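Local structure of VAO-type flavoprotein oxidase VAO615 (Myceliophthora thermophila, 6F72) at residues Asp85-Thr90 and Asp97-Asn102. The protein binds one FAD through two covalent links and is probably an oxidoreductase that reacts rapidly with oxygen once reduced, though no substrate is known. Numbering follows the deposited sequence.
With NAG (2-acetamido-2-deoxy-beta-D-glucopyranose), chain C.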
ATOM      1  N   ASP A  85      15.743  -2.038   6.799  1.00 28.53           N
ATOM      2  CA  ASP A  85      14.786  -0.922   6.721  1.00 28.10           C
ATOM      3  C   ASP A  85      14.443  -0.490   5.278  1.00 28.18           C
ATOM      4  O   ASP A  85      13.913   0.604   5.054  1.00 28.16           O
ATOM      5  CB  ASP A  85      15.294   0.259   7.569  1.00 28.33           C
ATOM      6  CG  ASP A  85      15.445  -0.093   9.043  1.00 28.05           C
ATOM      7  OD1 ASP A  85      14.769  -1.020   9.551  1.00 27.49           O
ATOM      8  OD2 ASP A  85      16.243   0.583   9.704  1.00 28.54           O
ATOM      9  N   ILE A  86      14.734  -1.370   4.316  1.00 28.35           N
ATOM     10  CA  ILE A  86      14.403  -1.179   2.894  1.00 28.42           C
ATOM     11  C   ILE A  86      13.354  -2.239   2.500  1.00 27.75           C
ATOM     12  O   ILE A  86      13.320  -3.331   3.077  1.00 27.43           O
ATOM     13  CB  ILE A  86      15.690  -1.244   1.997  1.00 29.39           C
ATOM     14  CG1 ILE A  86      16.794  -0.262   2.488  1.00 30.08           C
ATOM     15  CG2 ILE A  86      15.395  -1.114   0.491  1.00 29.56           C
ATOM     16  CD1 ILE A  86      16.452   1.228   2.473  1.00 30.20           C
ATOM     17  N   SER A  87      12.466  -1.890   1.564  1.00 27.49           N
ATOM     18  CA  SER A  87      11.563  -2.874   0.935  1.00 27.07           C
ATOM     19  C   SER A  87      12.387  -3.680  -0.065  1.00 27.60           C
ATOM     20  O   SER A  87      12.701  -3.211  -1.161  1.00 28.18           O
ATOM     21  CB  SER A  87      10.356  -2.194   0.268  1.00 26.68           C
ATOM     22  OG  SER A  87       9.674  -1.363   1.191  1.00 26.27           O
ATOM     23  N   THR A  88      12.778  -4.878   0.349  1.00 27.62           N
ATOM     24  CA  THR A  88      13.628  -5.747  -0.467  1.00 28.23           C
ATOM     25  C   THR A  88      12.898  -7.028  -0.802  1.00 27.97           C
ATOM     26  O   THR A  88      12.027  -7.483  -0.042  1.00 27.26           O
ATOM     27  CB  THR A  88      14.909  -6.161   0.277  1.00 28.63           C
ATOM     28  OG1 THR A  88      14.544  -6.882   1.460  1.00 28.08           O
ATOM     29  CG2 THR A  88      15.775  -4.945   0.615  1.00 29.04           C
ATOM     30  N   ILE A  89      13.295  -7.624  -1.920  1.00 28.67           N
ATOM     31  CA  ILE A  89      12.710  -8.878  -2.384  1.00 28.78           C
ATOM     32  C   ILE A  89      13.000 -10.008  -1.385  1.00 28.92           C
ATOM     33  O   ILE A  89      12.164 -10.878  -1.162  1.00 28.63           O
ATOM     34  CB  ILE A  89      13.131  -9.193  -3.852  1.00 29.37           C
ATOM     35  CG1 ILE A  89      12.271 -10.307  -4.467  1.00 29.20           C
ATOM     36  CG2 ILE A  89      14.619  -9.507  -3.961  1.00 30.25           C
ATOM     37  CD1 ILE A  89      10.848  -9.908  -4.800  1.00 28.51           C
ATOM     38  N   THR A  90      14.172  -9.936  -0.757  1.00 29.63           N
ATOM     39  CA  THR A  90      14.622 -10.882   0.275  1.00 29.92           C
ATOM     40  C   THR A  90      13.602 -10.992   1.423  1.00 29.23           C
ATOM     41  O   THR A  90      13.180 -12.092   1.799  1.00 29.30           O
ATOM     42  CB  THR A  90      16.031 -10.476   0.786  1.00 30.59           C
ATOM     43  OG1 THR A  90      16.958 -10.572  -0.303  1.00 31.53           O
ATOM     44  CG2 THR A  90      16.523 -11.386   1.921  1.00 30.73           C
ATOM     45  N   ASP A  97       7.155 -13.267   7.517  1.00 24.23           N
ATOM     46  CA  ASP A  97       7.665 -11.943   7.898  1.00 23.95           C
ATOM     47  C   ASP A  97       6.779 -10.860   7.327  1.00 23.28           C
ATOM     48  O   ASP A  97       6.172 -11.050   6.271  1.00 23.19           O
ATOM     49  CB  ASP A  97       9.097 -11.694   7.409  1.00 24.44           C
ATOM     50  CG  ASP A  97      10.145 -12.045   8.446  1.00 25.02           C
ATOM     51  OD1 ASP A  97      10.534 -13.232   8.497  1.00 25.40           O
ATOM     52  OD2 ASP A  97      10.592 -11.123   9.196  1.00 25.11           O
ATOM     53  N   VAL A  98       6.713  -9.728   8.028  1.00 22.83           N
ATOM     54  CA  VAL A  98       6.180  -8.491   7.443  1.00 22.32           C
ATOM     55  C   VAL A  98       7.286  -7.441   7.375  1.00 22.43           C
ATOM     56  O   VAL A  98       8.329  -7.601   8.035  1.00 22.80           O
ATOM     57  CB  VAL A  98       4.890  -7.987   8.139  1.00 21.88           C
ATOM     58  CG1 VAL A  98       3.731  -8.918   7.829  1.00 21.67           C
ATOM     59  CG2 VAL A  98       5.067  -7.820   9.646  1.00 21.94           C
ATOM     60  N   LEU A  99       7.087  -6.391   6.581  1.00 22.11           N
ATOM     61  CA  LEU A  99       8.105  -5.354   6.429  1.00 22.29           C
ATOM     62  C   LEU A  99       8.156  -4.328   7.584  1.00 22.14           C
ATOM     63  O   LEU A  99       9.181  -3.649   7.780  1.00 22.51           O
ATOM     64  CB  LEU A  99       7.960  -4.639   5.079  1.00 22.39           C
ATOM     65  CG  LEU A  99       8.220  -5.296   3.718  1.00 22.67           C
ATOM     66  CD1 LEU A  99       8.066  -4.216   2.660  1.00 22.80           C
ATOM     67  CD2 LEU A  99       9.603  -5.894   3.598  1.00 23.22           C
ATOM     68  N   SER A 100       7.079  -4.241   8.364  1.00 21.57           N
ATOM     69  CA  SER A 100       6.981  -3.214   9.406  1.00 21.34           C
ATOM     70  C   SER A 100       7.770  -3.529  10.674  1.00 21.46           C
ATOM     71  O   SER A 100       7.426  -4.460  11.423  1.00 21.36           O
ATOM     72  CB  SER A 100       5.522  -2.907   9.750  1.00 20.91           C
ATOM     73  OG  SER A 100       5.426  -2.162  10.947  1.00 20.92           O
ATOM     74  N   GLN A 101       8.785  -2.697  10.932  1.00 21.65           N
ATOM     75  CA  GLN A 101       9.616  -2.806  12.135  1.00 21.84           C
ATOM     76  C   GLN A 101       8.757  -2.651  13.387  1.00 21.57           C
ATOM     77  O   GLN A 101       9.058  -3.237  14.424  1.00 21.66           O
ATOM     78  CB  GLN A 101      10.744  -1.762  12.155  1.00 22.21           C
ATOM     79  CG  GLN A 101      11.611  -1.654  10.902  1.00 22.53           C
ATOM     80  CD  GLN A 101      11.063  -0.672   9.875  1.00 22.41           C
ATOM     81  OE1 GLN A 101       9.863  -0.419   9.826  1.00 21.93           O
ATOM     82  NE2 GLN A 101      11.944  -0.126   9.039  1.00 22.87           N
ATOM     83  N   ASN A 102       7.674  -1.875  13.281  1.00 21.25           N
ATOM     84  CA  ASN A 102       6.777  -1.677  14.411  1.00 21.08           C
ATOM     85  C   ASN A 102       5.988  -2.940  14.758  1.00 20.96           C
ATOM     86  O   ASN A 102       5.759  -3.219  15.931  1.00 20.96           O
ATOM     87  CB  ASN A 102       5.849  -0.479  14.176  1.00 20.84           C
ATOM     88  CG  ASN A 102       5.011  -0.122  15.401  1.00 20.75           C
ATOM     89  OD1 ASN A 102       5.439  -0.256  16.542  1.00 20.87           O
ATOM     90  ND2 ASN A 102       3.808   0.376  15.151  1.00 20.50           N
TER
HETATM   91  C1  NAG C   1       4.704  -4.691  21.262  1.00 20.63           C
HETATM   92  C2  NAG C   1       3.299  -4.274  20.768  1.00 24.96           C
HETATM   93  C3  NAG C   1       2.461  -3.714  21.914  1.00 26.59           C
HETATM   94  C4  NAG C   1       2.417  -4.647  23.135  1.00 27.89           C
HETATM   95  C5  NAG C   1       3.823  -5.151  23.483  1.00 26.56           C
HETATM   96  C6  NAG C   1       3.787  -6.283  24.503  1.00 27.52           C
HETATM   97  C7  NAG C   1       2.960  -3.572  18.415  1.00 26.18           C
HETATM   98  C8  NAG C   1       3.077  -2.425  17.463  1.00 26.09           C
HETATM   99  N2  NAG C   1       3.335  -3.305  19.675  1.00 25.53           N
HETATM  100  O3  NAG C   1       1.132  -3.469  21.437  1.00 28.27           O
HETATM  101  O4  NAG C   1       1.942  -3.938  24.287  1.00 31.58           O
HETATM  102  O5  NAG C   1       4.542  -5.620  22.335  1.00 23.49           O
HETATM  103  O6  NAG C   1       5.062  -6.298  25.154  1.00 29.62           O
HETATM  104  O7  NAG C   1       2.540  -4.656  18.034  1.00 26.04           O
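Gln101 reaches across to Asp85 with its side-chain amide. NE2 of Gln101 donates to OD1 of Asp85 over 3.0 Å, in a nearly straight bond with an angle of 170° at the hydrogen. The acceptor lies in the amide plane of Gln101. The donor, however, comes from above the carboxylate plane of Asp85, and the two flat groups are turned 58° against each other. The Gln101 chain bends about its CB-CG bond (89°), which puts the amide beside Asp85. CG of Gln101 lies 3.5 Å from OD1 of Asp85. OD1 also accepts, more strongly, from Trp484 NE1, while NE2 of Gln101 also donates to the carbonyl of Tyr409. With an alanine here in place of Gln101, Asp85 OD1 would probably lose one of its donors, and the Tyr409 carbonyl would lose the same amide.

The second meeting sets a methyl of Leu99 against the polar tip of Ser87. The CD1 methyl of Leu99 rests 3.6 Å from OG of Ser87 and 3.9 Å from its CB. CD1 lies anti to CA of Leu99, which carries this methyl out to the serine. Ser87 belongs to the FAD pocket; its OG is hydrogen-bonded to the carbonyl of Ala407, and its side chain touches His157, one of the two residues covalently linked to the flavin.

Thr88 and Ser100 are both N-caps. Thr88 OG1 caps the short helix 89-92 through His91 N, and Ser100 OG caps helix 101-104, bonding Phe103 N and, weakly, Asn102 N. The contact thus joins the loops leading into these two helices.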